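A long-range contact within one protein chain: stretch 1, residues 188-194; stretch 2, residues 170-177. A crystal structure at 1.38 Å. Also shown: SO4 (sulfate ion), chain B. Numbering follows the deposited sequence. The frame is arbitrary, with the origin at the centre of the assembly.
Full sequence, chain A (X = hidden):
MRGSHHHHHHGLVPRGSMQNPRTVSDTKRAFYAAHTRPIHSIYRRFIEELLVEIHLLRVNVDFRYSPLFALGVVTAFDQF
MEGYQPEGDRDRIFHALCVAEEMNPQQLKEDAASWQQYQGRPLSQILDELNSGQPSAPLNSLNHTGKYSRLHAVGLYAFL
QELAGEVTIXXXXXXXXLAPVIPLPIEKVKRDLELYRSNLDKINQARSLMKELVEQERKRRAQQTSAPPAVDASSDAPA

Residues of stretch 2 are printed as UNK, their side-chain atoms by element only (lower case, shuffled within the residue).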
# COMPACT_ATOMS: atom_id res chain seq x y z
N LYS A 188 -2.52 -15.44 -2.23
CA LYS A 188 -1.37 -14.60 -1.92
C LYS A 188 -1.69 -13.42 -1.04
O LYS A 188 -0.93 -13.13 -0.11
CB LYS A 188 -0.79 -14.06 -3.26
CG LYS A 188 -0.27 -15.13 -4.15
CD LYS A 188 0.41 -14.47 -5.36
CE LYS A 188 0.95 -15.56 -6.21
NZ LYS A 188 1.70 -15.06 -7.36
N VAL A 189 -2.88 -12.82 -1.18
CA VAL A 189 -3.33 -11.81 -0.26
C VAL A 189 -3.38 -12.34 1.18
O VAL A 189 -2.94 -11.67 2.12
CB VAL A 189 -4.64 -11.19 -0.69
CG1 VAL A 189 -5.24 -10.27 0.34
CG2 VAL A 189 -4.50 -10.43 -2.02
N LYS A 190 -3.99 -13.52 1.38
CA LYS A 190 -4.08 -14.09 2.73
C LYS A 190 -2.68 -14.21 3.32
O LYS A 190 -2.46 -13.88 4.48
CB LYS A 190 -4.81 -15.45 2.65
CG LYS A 190 -6.33 -15.28 2.42
CD LYS A 190 -6.90 -16.69 2.34
CE LYS A 190 -8.39 -16.62 2.02
NZ LYS A 190 -9.00 -17.92 2.11
N ARG A 191 -1.81 -14.86 2.55
CA ARG A 191 -0.44 -15.04 2.97
C ARG A 191 0.23 -13.73 3.37
O ARG A 191 0.85 -13.62 4.43
CB ARG A 191 0.34 -15.71 1.82
CG ARG A 191 1.85 -15.74 2.03
CD ARG A 191 2.60 -15.97 0.68
NE ARG A 191 2.58 -14.76 -0.12
CZ ARG A 191 2.92 -14.67 -1.40
NH1 ARG A 191 3.28 -15.74 -2.10
NH2 ARG A 191 2.83 -13.47 -2.03
N ASP A 192 0.13 -12.75 2.52
CA ASP A 192 0.79 -11.49 2.71
C ASP A 192 0.18 -10.68 3.85
O ASP A 192 0.93 -9.99 4.56
CB ASP A 192 0.81 -10.68 1.40
CG ASP A 192 1.71 -11.30 0.33
OD1 ASP A 192 2.59 -12.12 0.70
OD2 ASP A 192 1.54 -11.02 -0.87
N LEU A 193 -1.10 -10.77 4.07
CA LEU A 193 -1.77 -10.07 5.19
C LEU A 193 -1.48 -10.75 6.52
O LEU A 193 -1.41 -10.05 7.48
CB LEU A 193 -3.30 -9.88 4.98
CG LEU A 193 -3.62 -8.82 3.87
CD1 LEU A 193 -5.15 -8.81 3.75
CD2 LEU A 193 -2.99 -7.49 4.19
N GLU A 194 -1.36 -12.09 6.51
CA GLU A 194 -0.99 -12.76 7.77
C GLU A 194 0.37 -12.23 8.16
O GLU A 194 0.59 -11.97 9.34
CB GLU A 194 -1.07 -14.29 7.67
CG GLU A 194 -0.81 -15.03 8.95
CD GLU A 194 -1.52 -16.35 9.08
OE1 GLU A 194 -2.08 -16.81 8.05
OE2 GLU A 194 -1.53 -16.88 10.26
N UNK A 170 -14.20 -10.14 10.37
CA UNK A 170 -14.38 -11.42 9.67
C UNK A 170 -13.55 -11.43 8.35
O UNK A 170 -14.08 -11.53 7.24
c UNK A 170 -17.40 -12.31 12.59
c UNK A 170 -17.76 -10.74 11.04
n UNK A 170 -18.09 -11.19 12.32
c UNK A 170 -16.78 -11.59 10.60
c UNK A 170 -15.91 -11.60 9.38
n UNK A 170 -16.51 -12.47 11.58
N UNK A 171 -12.24 -11.17 8.48
CA UNK A 171 -11.35 -11.01 7.30
C UNK A 171 -11.34 -12.28 6.43
O UNK A 171 -11.40 -12.21 5.18
c UNK A 171 -7.65 -10.07 7.02
c UNK A 171 -9.95 -10.57 7.72
c UNK A 171 -9.48 -9.17 5.65
c UNK A 171 -9.06 -10.34 6.48
N UNK A 172 -11.36 -13.42 7.11
CA UNK A 172 -11.42 -14.69 6.41
C UNK A 172 -12.59 -14.77 5.46
O UNK A 172 -12.45 -15.07 4.27
c UNK A 172 -10.42 -16.04 8.51
o UNK A 172 -9.18 -15.92 8.09
c UNK A 172 -11.59 -15.89 7.45
n UNK A 172 -10.76 -16.22 9.86
N UNK A 173 -13.77 -14.53 6.02
CA UNK A 173 -14.97 -14.62 5.28
C UNK A 173 -14.99 -13.62 4.16
O UNK A 173 -15.42 -13.88 3.03
c UNK A 173 -16.13 -14.34 6.26
o UNK A 173 -17.35 -15.99 7.91
c UNK A 173 -17.48 -14.72 5.80
c UNK A 173 -18.11 -15.66 6.90
o UNK A 173 -19.33 -16.10 6.75
N UNK A 174 -14.52 -12.42 4.46
CA UNK A 174 -14.51 -11.36 3.43
C UNK A 174 -13.62 -11.75 2.21
O UNK A 174 -14.04 -11.56 1.04
c UNK A 174 -13.83 -8.96 3.01
o UNK A 174 -15.06 -9.62 5.02
c UNK A 174 -14.06 -10.00 4.05
N UNK A 175 -12.40 -12.18 2.52
CA UNK A 175 -11.47 -12.57 1.48
C UNK A 175 -12.07 -13.71 0.60
O UNK A 175 -11.96 -13.72 -0.60
c UNK A 175 -10.11 -12.89 2.03
c UNK A 175 -9.12 -10.53 1.66
c UNK A 175 -8.08 -12.14 3.27
c UNK A 175 -9.37 -11.70 2.63
N UNK A 176 -12.67 -14.68 1.28
CA UNK A 176 -13.33 -15.76 0.56
C UNK A 176 -14.47 -15.31 -0.35
O UNK A 176 -14.64 -15.89 -1.42
o UNK A 176 -12.96 -18.36 3.08
c UNK A 176 -12.68 -17.68 2.07
o UNK A 176 -11.53 -17.68 1.47
c UNK A 176 -13.80 -16.81 1.50
N UNK A 177 -15.22 -14.30 0.05
CA UNK A 177 -16.29 -13.76 -0.79
C UNK A 177 -15.69 -13.07 -2.05
O UNK A 177 -16.27 -13.02 -3.10
c UNK A 177 -17.10 -12.74 -0.01
c UNK A 177 -17.99 -13.29 1.08
o UNK A 177 -18.91 -12.00 2.92
c UNK A 177 -18.95 -12.30 1.69
n UNK A 177 -19.87 -11.83 0.86
S SO4 B . 4.55 -13.75 -5.37
O1 SO4 B . 3.75 -13.55 -6.62
O2 SO4 B . 4.09 -15.03 -4.73
O3 SO4 B . 4.27 -12.56 -4.50
O4 SO4 B . 5.98 -13.88 -5.57
O HOH W 1 -9.62 -17.23 5.11

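Position 170 has one side-chain carbon leading to a five-membered ring of three carbons and two nitrogens. That ring is an imidazole, and it lies far from stretch 1. The residue is H170. It sits at the N-cap position, right before the helix that starts at 171.

Position 171 has four side-chain carbons, forked at the second. Its CB points sideways, but the end of the chain comes nearer to stretch 1. One of its terminal carbons approaches L193 CD1. The fork after a single CH2 marks leucine, so this is L171. The contact is L171 CD2 to L193 CD1, 4.3 Å.

Position 172 has two carbons, the second carrying one oxygen and one nitrogen. This is a short carboxamide. No atom of it touches stretch 1 directly. The residue is N172. Its OD1 accepts a hydrogen bond from water 1 at 3.3 Å, and the same water accepts one from K190 NZ at 3.1 Å. The water thus links the two stretches.

Position 173 has three carbons, the third carrying two oxygens. This is a carboxylate one carbon longer than that of aspartate. It is exposed and out of reach of stretch 1. The residue is E173.

Position 174 has one carbon that carries one oxygen and one carbon. Branching at CB with a hydroxyl identifies T174. It is buried but out of reach of stretch 1. T174 N donates a hydrogen bond to H170 O at 3.0 Å, in the first turn of the helix.

Position 175 again has four carbons, forked at the second. Its CB points toward stretch 1, and its carbons touch V189, K190 and L193. The residue is L175. L175 CD1 lies 3.7 Å from K190 CG and 4.5 Å from L193 CD1. L175 CD2 lies 4.1 Å from V189 CG1.

Position 176 has two carbons, the second carrying two oxygens. One oxygen meets the amine of K190. The short carboxylate is that of D176. K190 NZ donates a hydrogen bond to D176 OD1 at 2.6 Å, within a salt bridge.

Position 177 has three carbons, the third carrying one oxygen and one nitrogen. This longer carboxamide is exposed and out of reach of stretch 1. The residue is Q177.

The contact pairs two helices that run roughly antiparallel, at 152°. Their axes come no closer than 11.1 Å, so side chains must fill the gap. L175 is central: it packs against V189, L193 and the aliphatic part of K190. L171 extends the apolar patch one turn back along its helix, against L193. K190 has chi2, chi3 and chi4 all t, so its chain is extended and carries NZ out to D176. The charged pair therefore lies beside the apolar packing. R191 and K188 do not touch stretch 2; both instead bind the sulfate, with K188 NZ 2.7 Å from SO4 O1 and R191 NH1 2.8 Å from SO4 O2.

Stretch 2 170-177: HLNETLDQ
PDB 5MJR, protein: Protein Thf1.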